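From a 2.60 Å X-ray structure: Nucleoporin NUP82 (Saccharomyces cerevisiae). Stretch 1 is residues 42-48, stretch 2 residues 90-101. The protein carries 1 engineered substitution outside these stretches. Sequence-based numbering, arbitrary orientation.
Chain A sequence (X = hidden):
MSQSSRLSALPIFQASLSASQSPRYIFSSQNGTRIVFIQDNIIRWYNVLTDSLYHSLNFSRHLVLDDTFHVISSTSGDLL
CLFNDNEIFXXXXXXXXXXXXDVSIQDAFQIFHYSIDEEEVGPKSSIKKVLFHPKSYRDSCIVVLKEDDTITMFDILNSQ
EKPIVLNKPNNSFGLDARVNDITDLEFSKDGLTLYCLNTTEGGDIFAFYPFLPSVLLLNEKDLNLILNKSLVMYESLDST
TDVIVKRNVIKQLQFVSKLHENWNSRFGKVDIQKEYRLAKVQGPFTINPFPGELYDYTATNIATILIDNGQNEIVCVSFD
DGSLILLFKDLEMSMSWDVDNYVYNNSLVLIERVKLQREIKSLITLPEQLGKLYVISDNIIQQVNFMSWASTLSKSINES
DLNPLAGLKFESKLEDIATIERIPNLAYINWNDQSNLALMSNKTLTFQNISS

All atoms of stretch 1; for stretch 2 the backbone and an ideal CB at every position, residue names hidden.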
ATOM      1  N   ILE A  42     -13.715 -26.943   9.586  1.00 63.27           N
ATOM      2  CA  ILE A  42     -13.263 -27.278  10.925  1.00 62.75           C
ATOM      3  C   ILE A  42     -11.811 -26.827  11.083  1.00 62.74           C
ATOM      4  O   ILE A  42     -10.988 -27.014  10.176  1.00 61.62           O
ATOM      5  CB  ILE A  42     -13.316 -28.803  11.216  1.00 62.47           C
ATOM      6  CG1 ILE A  42     -14.703 -29.373  10.878  1.00 59.90           C
ATOM      7  CG2 ILE A  42     -12.991 -29.046  12.705  1.00 61.54           C
ATOM      8  CD1 ILE A  42     -14.772 -30.874  10.938  1.00 55.97           C
ATOM      9  N   ILE A  43     -11.508 -26.229  12.234  1.00 61.65           N
ATOM     10  CA  ILE A  43     -10.163 -25.777  12.518  1.00 60.12           C
ATOM     11  C   ILE A  43      -9.467 -26.833  13.358  1.00 60.23           C
ATOM     12  O   ILE A  43      -9.992 -27.279  14.377  1.00 59.97           O
ATOM     13  CB  ILE A  43     -10.154 -24.464  13.326  1.00 59.83           C
ATOM     14  CG1 ILE A  43     -10.929 -23.376  12.578  1.00 61.34           C
ATOM     15  CG2 ILE A  43      -8.719 -24.023  13.574  1.00 57.99           C
ATOM     16  CD1 ILE A  43     -11.120 -22.068  13.374  1.00 60.89           C
ATOM     17  N   ARG A  44      -8.296 -27.256  12.912  1.00 60.00           N
ATOM     18  CA  ARG A  44      -7.503 -28.211  13.668  1.00 60.15           C
ATOM     19  C   ARG A  44      -6.228 -27.476  14.076  1.00 60.37           C
ATOM     20  O   ARG A  44      -5.609 -26.795  13.258  1.00 61.28           O
ATOM     21  CB  ARG A  44      -7.137 -29.413  12.820  1.00 60.83           C
ATOM     22  CG  ARG A  44      -8.263 -30.355  12.590  1.00 62.43           C
ATOM     23  CD  ARG A  44      -7.761 -31.596  11.873  1.00 64.88           C
ATOM     24  NE  ARG A  44      -8.854 -32.512  11.565  1.00 69.51           N
ATOM     25  CZ  ARG A  44      -8.737 -33.612  10.827  1.00 71.33           C
ATOM     26  NH1 ARG A  44      -7.563 -33.948  10.309  1.00 72.84           N
ATOM     27  NH2 ARG A  44      -9.802 -34.369  10.594  1.00 71.88           N
ATOM     28  N   TRP A  45      -5.844 -27.587  15.342  1.00 59.83           N
ATOM     29  CA  TRP A  45      -4.639 -26.925  15.812  1.00 58.07           C
ATOM     30  C   TRP A  45      -3.847 -27.892  16.663  1.00 57.09           C
ATOM     31  O   TRP A  45      -4.409 -28.612  17.475  1.00 57.72           O
ATOM     32  CB  TRP A  45      -5.000 -25.655  16.592  1.00 58.33           C
ATOM     33  CG  TRP A  45      -5.769 -25.864  17.874  1.00 58.75           C
ATOM     34  CD1 TRP A  45      -5.255 -25.934  19.135  1.00 58.04           C
ATOM     35  CD2 TRP A  45      -7.188 -25.959  18.018  1.00 59.63           C
ATOM     36  NE1 TRP A  45      -6.262 -26.055  20.056  1.00 57.41           N
ATOM     37  CE2 TRP A  45      -7.462 -26.074  19.399  1.00 59.07           C
ATOM     38  CE3 TRP A  45      -8.260 -25.952  17.114  1.00 59.62           C
ATOM     39  CZ2 TRP A  45      -8.764 -26.188  19.900  1.00 59.41           C
ATOM     40  CZ3 TRP A  45      -9.562 -26.066  17.617  1.00 59.53           C
ATOM     41  CH2 TRP A  45      -9.799 -26.179  18.993  1.00 58.82           C
ATOM     42  N   TYR A  46      -2.538 -27.914  16.477  1.00 55.96           N
ATOM     43  CA  TYR A  46      -1.715 -28.832  17.237  1.00 55.94           C
ATOM     44  C   TYR A  46      -0.370 -28.209  17.531  1.00 56.94           C
ATOM     45  O   TYR A  46       0.300 -27.714  16.622  1.00 58.13           O
ATOM     46  CB  TYR A  46      -1.548 -30.115  16.426  1.00 55.21           C
ATOM     47  CG  TYR A  46      -0.525 -31.106  16.912  1.00 53.37           C
ATOM     48  CD1 TYR A  46      -0.759 -31.908  18.030  1.00 53.99           C
ATOM     49  CD2 TYR A  46       0.652 -31.295  16.205  1.00 53.90           C
ATOM     50  CE1 TYR A  46       0.161 -32.888  18.423  1.00 53.42           C
ATOM     51  CE2 TYR A  46       1.575 -32.261  16.582  1.00 54.90           C
ATOM     52  CZ  TYR A  46       1.328 -33.056  17.688  1.00 54.96           C
ATOM     53  OH  TYR A  46       2.262 -34.009  18.035  1.00 54.86           O
ATOM     54  N   ASN A  47       0.014 -28.206  18.805  1.00 56.36           N
ATOM     55  CA  ASN A  47       1.306 -27.668  19.183  1.00 54.93           C
ATOM     56  C   ASN A  47       2.295 -28.826  19.252  1.00 55.08           C
ATOM     57  O   ASN A  47       2.244 -29.663  20.150  1.00 54.70           O
ATOM     58  CB  ASN A  47       1.250 -26.952  20.529  1.00 52.46           C
ATOM     59  CG  ASN A  47       2.576 -26.334  20.897  1.00 50.45           C
ATOM     60  OD1 ASN A  47       3.590 -27.020  20.962  1.00 50.36           O
ATOM     61  ND2 ASN A  47       2.579 -25.034  21.126  1.00 51.44           N
ATOM     62  N   VAL A  48       3.185 -28.857  18.272  1.00 55.53           N
ATOM     63  CA  VAL A  48       4.207 -29.874  18.145  1.00 56.00           C
ATOM     64  C   VAL A  48       5.014 -30.205  19.416  1.00 57.02           C
ATOM     65  O   VAL A  48       5.442 -31.350  19.585  1.00 58.18           O
ATOM     66  CB  VAL A  48       5.157 -29.468  16.990  1.00 55.95           C
ATOM     67  CG1 VAL A  48       6.474 -30.191  17.087  1.00 56.88           C
ATOM     68  CG2 VAL A  48       4.479 -29.772  15.660  1.00 56.67           C
ATOM     69  N   UNK A  90     -13.373 -13.116  11.529  1.00 57.23           N
ATOM     70  CA  UNK A  90     -12.136 -13.244  12.273  1.00 57.49           C
ATOM     71  C   UNK A  90     -12.384 -14.211  13.427  1.00 59.41           C
ATOM     72  O   UNK A  90     -13.226 -13.965  14.299  1.00 59.42           O
ATOM     73  CB  UNK A  90     -11.644 -11.885  12.776  1.00 57.49           C
ATOM     74  N   UNK A  91     -11.657 -15.326  13.407  1.00 60.78           N
ATOM     75  CA  UNK A  91     -11.784 -16.351  14.427  1.00 61.33           C
ATOM     76  C   UNK A  91     -10.521 -16.546  15.234  1.00 59.74           C
ATOM     77  O   UNK A  91      -9.410 -16.419  14.722  1.00 59.57           O
ATOM     78  CB  UNK A  91     -12.185 -17.679  13.781  1.00 61.33           C
ATOM     79  N   UNK A  92     -10.711 -16.881  16.504  1.00 57.71           N
ATOM     80  CA  UNK A  92      -9.612 -17.099  17.421  1.00 56.67           C
ATOM     81  C   UNK A  92      -9.289 -18.582  17.506  1.00 55.78           C
ATOM     82  O   UNK A  92     -10.158 -19.381  17.841  1.00 55.86           O
ATOM     83  CB  UNK A  92      -9.944 -16.539  18.805  1.00 56.67           C
ATOM     84  N   UNK A  93      -8.057 -18.964  17.176  1.00 55.47           N
ATOM     85  CA  UNK A  93      -7.658 -20.372  17.279  1.00 54.28           C
ATOM     86  C   UNK A  93      -7.661 -20.669  18.783  1.00 55.70           C
ATOM     87  O   UNK A  93      -6.960 -20.012  19.554  1.00 56.39           O
ATOM     88  CB  UNK A  93      -6.297 -20.645  16.635  1.00 54.28           C
ATOM     89  N   UNK A  94      -8.452 -21.661  19.220  1.00 55.46           N
ATOM     90  CA  UNK A  94      -8.573 -22.045  20.632  1.00 55.41           C
ATOM     91  C   UNK A  94      -7.349 -22.654  21.305  1.00 54.75           C
ATOM     92  O   UNK A  94      -7.462 -23.670  21.985  1.00 56.21           O
ATOM     93  CB  UNK A  94      -9.722 -23.047  20.761  1.00 55.41           C
ATOM     94  N   UNK A  95      -6.186 -22.044  21.130  1.00 53.30           N
ATOM     95  CA  UNK A  95      -4.983 -22.575  21.761  1.00 53.81           C
ATOM     96  C   UNK A  95      -5.233 -22.606  23.259  1.00 56.69           C
ATOM     97  O   UNK A  95      -5.663 -21.604  23.837  1.00 56.13           O
ATOM     98  CB  UNK A  95      -3.747 -21.741  21.418  1.00 53.81           C
ATOM     99  N   UNK A  96      -4.968 -23.741  23.895  1.00 60.11           N
ATOM    100  CA  UNK A  96      -5.165 -23.803  25.331  1.00 64.14           C
ATOM    101  C   UNK A  96      -6.438 -24.503  25.743  1.00 67.56           C
ATOM    102  O   UNK A  96      -6.519 -25.044  26.845  1.00 67.61           O
ATOM    103  CB  UNK A  96      -5.159 -22.388  25.912  1.00 64.14           C
ATOM    104  N   UNK A  97      -7.444 -24.467  24.874  1.00 70.57           N
ATOM    105  CA  UNK A  97      -8.693 -25.157  25.147  1.00 73.35           C
ATOM    106  C   UNK A  97      -8.493 -26.558  24.607  1.00 77.35           C
ATOM    107  O   UNK A  97      -7.674 -26.766  23.705  1.00 78.08           O
ATOM    108  CB  UNK A  97      -9.901 -24.459  24.520  1.00 73.35           C
ATOM    109  N   UNK A  98      -9.216 -27.520  25.160  1.00 81.99           N
ATOM    110  CA  UNK A  98      -9.082 -28.898  24.707  1.00 87.65           C
ATOM    111  C   UNK A  98     -10.438 -29.466  24.323  1.00 91.25           C
ATOM    112  O   UNK A  98     -10.586 -30.115  23.277  1.00 92.50           O
ATOM    113  CB  UNK A  98      -8.431 -29.761  25.790  1.00 87.65           C
ATOM    114  N   UNK A  99     -11.433 -29.204  25.160  1.00 94.65           N
ATOM    115  CA  UNK A  99     -12.770 -29.699  24.898  1.00 97.68           C
ATOM    116  C   UNK A  99     -13.724 -28.543  24.649  1.00 98.65           C
ATOM    117  O   UNK A  99     -14.395 -28.070  25.567  1.00 99.12           O
ATOM    118  CB  UNK A  99     -13.263 -30.559  26.063  1.00 97.68           C
ATOM    119  N   UNK A 100     -13.782 -28.092  23.400  1.00 99.66           N
ATOM    120  CA  UNK A 100     -14.651 -26.981  23.032  1.00100.68           C
ATOM    121  C   UNK A 100     -16.040 -27.486  22.641  1.00101.34           C
ATOM    122  O   UNK A 100     -16.349 -27.636  21.458  1.00101.37           O
ATOM    123  CB  UNK A 100     -14.034 -26.180  21.884  1.00100.68           C
ATOM    124  N   UNK A 101     -16.874 -27.743  23.644  1.00102.19           N
ATOM    125  CA  UNK A 101     -18.229 -28.238  23.420  1.00102.48           C
ATOM    126  C   UNK A 101     -19.276 -27.145  23.569  1.00101.95           C
ATOM    127  O   UNK A 101     -20.062 -26.908  22.652  1.00101.96           O
ATOM    128  CB  UNK A 101     -18.536 -29.380  24.391  1.00102.48           C
TER

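Stretch 1 is a strand from 42 to 47, whose Ile 43 and Trp 45 point toward the other segment, so what it offers is an apolar surface dominated by one large indole.

Position 90 lies beyond reach of stretch 1, and its extended backbone suits a beta-branched residue among others; it is Val 90. At 91 the CB points toward stretch 1, 4.5 Å from Ile 43 CD1, with no charge or polar group to meet. A flexible or branched apolar side chain would suit. The residue is selenomethionine, Met 91, whose SE lies 4.2 Å from Ile 43 CD1. Position 92 points away, so stretch 1 sets no demand and a polar residue is acceptable; it is Glu 92.

At 93 the CB points sideways, 5.2 Å from both Ile 43 CG2 and Trp 45 CB. A medium-sized apolar group could close that gap, and Val 93 does, with CG1 3.7 Å from Trp 45 CB.

Position 94 has a phi of -67° and an ideal CB only 3.4 Å from Trp 45 CZ2. A compact, apolar residue is favoured, and this phi admits proline. Pro 94 lays its ring over one face of the indole: CD stands 3.7 Å from the centroid of the Trp 45 six-membered ring, almost on the ring normal, a CH-pi contact. Pro 94 also opens a type II turn, closed by the hydrogen bond from the backbone N of position 97 to Pro 94 O (3.0 Å).

At 95 the CB points away, yet Trp 45 CD1 is 5.0 Å from it, so a long side chain could fold back, while a polar one could remain outside. Trp 95 does return: its CE3 comes 3.5 Å from Trp 45 CD1, and the edge of Trp 45 meets its face in an offset arrangement, with planes at 75°. Trp 45 CB also sits over the six-membered ring of Trp 95, 4.0 Å from its centroid, a CH-pi contact.

Position 96 has a phi of 102°, and a CB would jam against the preceding carbonyl O, which calls for glycine: Gly 96. Position 97 starts sideways, its CB 5.1 Å from Trp 45 CZ2, leaving wide choice; the side chain of Tyr 97 leads away, while its backbone O lies near the indole edge. Positions 98 and 99 point away and tolerate polar residues, here Ser 98 and Asn 99.

At 100 the CB again points toward stretch 1, 5.1 Å from Trp 45 CH2, and a small or branched apolar group fits. Val 100 places CG2 4.0 Å from Trp 45 CH2, at the ring edge. Position 101 is out of reach of stretch 1, which leaves the choice open, polar and charged residues included; it is Glu 101.

Stretch 2 (90-101) VMEVPWGYSNVE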
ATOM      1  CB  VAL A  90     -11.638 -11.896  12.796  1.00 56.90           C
ATOM      2  CG1 VAL A  90     -10.423 -12.103  13.689  1.00 56.26           C
ATOM      3  CG2 VAL A  90     -11.265 -11.009  11.626  1.00 55.59           C
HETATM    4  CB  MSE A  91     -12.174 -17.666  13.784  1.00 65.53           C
HETATM    5  CG  MSE A  91     -13.582 -17.663  13.278  1.00 73.48           C
HETATM    6 SE   MSE A  91     -14.021 -19.254  12.276  1.00 91.13          SE
HETATM    7  CE  MSE A  91     -15.397 -18.522  11.119  1.00 81.42           C
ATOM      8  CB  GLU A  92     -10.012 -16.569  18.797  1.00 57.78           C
ATOM      9  CG  GLU A  92      -8.918 -16.584  19.839  1.00 62.41           C
ATOM     10  CD  GLU A  92      -9.343 -15.904  21.131  1.00 65.08           C
ATOM     11  OE1 GLU A  92     -10.179 -16.471  21.867  1.00 66.30           O
ATOM     12  OE2 GLU A  92      -8.844 -14.791  21.409  1.00 67.05           O
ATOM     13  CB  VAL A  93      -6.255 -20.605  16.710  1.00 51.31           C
ATOM     14  CG1 VAL A  93      -5.838 -22.027  16.952  1.00 50.61           C
ATOM     15  CG2 VAL A  93      -6.249 -20.310  15.233  1.00 51.36           C
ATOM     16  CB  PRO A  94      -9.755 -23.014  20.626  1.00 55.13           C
ATOM     17  CG  PRO A  94     -10.459 -22.728  19.323  1.00 55.46           C
ATOM     18  CD  PRO A  94      -9.319 -22.502  18.394  1.00 54.65           C
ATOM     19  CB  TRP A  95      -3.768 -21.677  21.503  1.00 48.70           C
ATOM     20  CG  TRP A  95      -3.366 -21.548  20.077  1.00 45.34           C
ATOM     21  CD1 TRP A  95      -3.462 -20.430  19.293  1.00 43.04           C
ATOM     22  CD2 TRP A  95      -2.772 -22.562  19.263  1.00 42.80           C
ATOM     23  NE1 TRP A  95      -2.960 -20.687  18.041  1.00 42.29           N
ATOM     24  CE2 TRP A  95      -2.533 -21.988  17.992  1.00 42.71           C
ATOM     25  CE3 TRP A  95      -2.426 -23.898  19.479  1.00 39.60           C
ATOM     26  CZ2 TRP A  95      -1.953 -22.705  16.948  1.00 41.85           C
ATOM     27  CZ3 TRP A  95      -1.852 -24.608  18.447  1.00 41.05           C
ATOM     28  CH2 TRP A  95      -1.623 -24.012  17.191  1.00 42.88           C
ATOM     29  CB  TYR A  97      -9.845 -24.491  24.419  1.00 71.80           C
ATOM     30  CG  TYR A  97     -10.056 -23.064  24.831  1.00 70.42           C
ATOM     31  CD1 TYR A  97      -9.232 -22.049  24.351  1.00 69.76           C
ATOM     32  CD2 TYR A  97     -11.059 -22.729  25.733  1.00 70.33           C
ATOM     33  CE1 TYR A  97      -9.403 -20.734  24.764  1.00 69.08           C
ATOM     34  CE2 TYR A  97     -11.237 -21.419  26.154  1.00 70.24           C
ATOM     35  CZ  TYR A  97     -10.405 -20.428  25.665  1.00 69.78           C
ATOM     36  OH  TYR A  97     -10.567 -19.131  26.083  1.00 70.71           O
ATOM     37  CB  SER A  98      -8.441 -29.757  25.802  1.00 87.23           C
ATOM     38  OG  SER A  98      -9.113 -29.584  27.037  1.00 88.83           O
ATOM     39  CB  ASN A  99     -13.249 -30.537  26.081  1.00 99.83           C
ATOM     40  CG  ASN A  99     -14.012 -31.762  25.641  1.00102.91           C
ATOM     41  OD1 ASN A  99     -13.521 -32.558  24.831  1.00104.16           O
ATOM     42  ND2 ASN A  99     -15.222 -31.927  26.171  1.00104.70           N
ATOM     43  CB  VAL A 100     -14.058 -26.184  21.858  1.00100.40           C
ATOM     44  CG1 VAL A 100     -14.613 -24.774  21.863  1.00100.15           C
ATOM     45  CG2 VAL A 100     -12.545 -26.170  21.951  1.00100.63           C
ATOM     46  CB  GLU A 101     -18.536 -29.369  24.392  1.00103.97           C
ATOM     47  CG  GLU A 101     -18.895 -30.667  23.704  1.00106.82           C
ATOM     48  CD  GLU A 101     -18.083 -31.844  24.224  1.00108.75           C
ATOM     49  OE1 GLU A 101     -16.848 -31.845  24.036  1.00108.92           O
ATOM     50  OE2 GLU A 101     -18.674 -32.767  24.825  1.00109.91           O
TER
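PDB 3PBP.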